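Local coordinates for protein endo-beta-mannanase (Rhizomucor miehei, PDB 4QP0) that probably hydrolyses internal (1->4)-beta-D-mannosidic linkages at random in mannans, galactomannans and glucomannans, as a secreted family 5 glycoside hydrolase with a TIM-barrel fold, at residues 144-147 against 148-152. Residues are numbered along the deposited sequence; the frame is centred on the assembly and turned at random.
Sequences EYIS and HVLNR
Ser147 meets Asn151 one turn further along helix 136-151, through both its carbonyl and its side chain. Ser147 O accepts the backbone Asn151 N at 3.0 Å. Asn151 ND2 reaches back to the same oxygen at 2.8 Å, but the N-H...O angle of 120° marks this bond as weak. A second weak bond joins ND2 to Ser147 OG at 3.2 Å; the hydroxyl is placed for it with OG anti to the backbone N (chi1 163°). Asn151 OD1 accepts from Lys162.

His148 N bonds Glu144 O at 3.1 Å, and His148 CB lies 3.4 Å from Tyr145 O; the imidazole leads outward, NE2 hydrogen-bonding Asp80 OD1. The i to i+4 run continues with Val149 N to Tyr145 O and Leu150 N to Ile146 O (2.9 Å), weakening at Arg152. On the buried side Val149 CG2 lies over one face of the Tyr145 ring, 3.8 Å from its centroid and 17° off the normal, a CH-pi contact. Ile146 CG2 rests beside Leu150 CG.

The helix closes at Asn151, and the backbone of Arg152 is the first to turn out of the helical conformation. Around this last turn, Ile146 and Ser147 pack on helix 192-209, Val149 and Leu150 on Trp170 of barrel strand 167-171, and Tyr145 and His148 on Ile78 of hairpin strand 75-78.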
# COMPACT_ATOMS: atom_id res chain seq x y z
N GLU A 144 -0.30 -7.12 18.31
CA GLU A 144 0.63 -6.43 19.21
C GLU A 144 1.59 -5.51 18.45
O GLU A 144 1.97 -4.46 18.97
CB GLU A 144 1.36 -7.41 20.14
CG GLU A 144 2.39 -8.33 19.48
CD GLU A 144 3.09 -9.28 20.45
OE1 GLU A 144 3.86 -10.16 19.97
OE2 GLU A 144 2.89 -9.14 21.68
N TYR A 145 1.96 -5.88 17.23
CA TYR A 145 2.79 -5.03 16.37
C TYR A 145 2.03 -3.78 15.95
O TYR A 145 2.55 -2.66 16.05
CB TYR A 145 3.30 -5.80 15.15
CG TYR A 145 4.15 -4.96 14.20
CD1 TYR A 145 5.44 -4.58 14.55
CD2 TYR A 145 3.65 -4.55 12.96
CE1 TYR A 145 6.23 -3.82 13.70
CE2 TYR A 145 4.43 -3.78 12.10
CZ TYR A 145 5.72 -3.42 12.47
OH TYR A 145 6.51 -2.66 11.63
N ILE A 146 0.79 -3.98 15.49
CA ILE A 146 -0.09 -2.89 15.08
C ILE A 146 -0.27 -1.91 16.23
O ILE A 146 -0.06 -0.71 16.06
CB ILE A 146 -1.44 -3.42 14.55
CG1 ILE A 146 -1.27 -3.96 13.14
CG2 ILE A 146 -2.53 -2.35 14.59
CD1 ILE A 146 -2.42 -4.83 12.67
N SER A 147 -0.61 -2.43 17.41
CA SER A 147 -0.74 -1.62 18.62
C SER A 147 0.51 -0.79 18.89
O SER A 147 0.42 0.39 19.19
CB SER A 147 -1.02 -2.51 19.83
OG SER A 147 -0.77 -1.82 21.05
N HIS A 148 1.67 -1.43 18.78
CA HIS A 148 2.94 -0.77 19.04
C HIS A 148 3.18 0.36 18.07
O HIS A 148 3.59 1.46 18.47
CB HIS A 148 4.07 -1.79 18.95
CG HIS A 148 5.40 -1.27 19.41
ND1 HIS A 148 5.97 -1.67 20.56
CD2 HIS A 148 6.27 -0.35 18.84
CE1 HIS A 148 7.15 -1.04 20.71
NE2 HIS A 148 7.33 -0.22 19.66
N VAL A 149 2.93 0.11 16.79
CA VAL A 149 3.18 1.10 15.75
C VAL A 149 2.24 2.29 15.90
O VAL A 149 2.69 3.44 15.91
CB VAL A 149 3.08 0.49 14.34
CG1 VAL A 149 3.16 1.58 13.28
CG2 VAL A 149 4.19 -0.52 14.13
N LEU A 150 0.94 2.02 16.06
CA LEU A 150 -0.06 3.09 16.20
C LEU A 150 0.13 3.92 17.48
O LEU A 150 -0.15 5.13 17.49
CB LEU A 150 -1.49 2.54 16.17
CG LEU A 150 -2.01 1.62 15.07
CD1 LEU A 150 -3.52 1.56 15.10
CD2 LEU A 150 -1.53 2.03 13.69
N ASN A 151 0.60 3.27 18.55
CA ASN A 151 0.81 3.92 19.84
C ASN A 151 2.14 4.66 19.97
O ASN A 151 2.28 5.55 20.81
CB ASN A 151 0.65 2.92 20.99
CG ASN A 151 -0.80 2.61 21.29
OD1 ASN A 151 -1.61 3.51 21.49
ND2 ASN A 151 -1.13 1.32 21.33
N ARG A 152 3.12 4.30 19.14
CA ARG A 152 4.45 4.88 19.22
C ARG A 152 4.41 6.40 19.23
O ARG A 152 3.73 7.01 18.40
CB ARG A 152 5.34 4.40 18.08
CG ARG A 152 6.80 4.75 18.29
CD ARG A 152 7.68 4.51 17.07
NE ARG A 152 8.93 5.27 17.15
CZ ARG A 152 9.97 4.95 17.92
NH1 ARG A 152 9.94 3.87 18.70
NH2 ARG A 152 11.05 5.71 17.91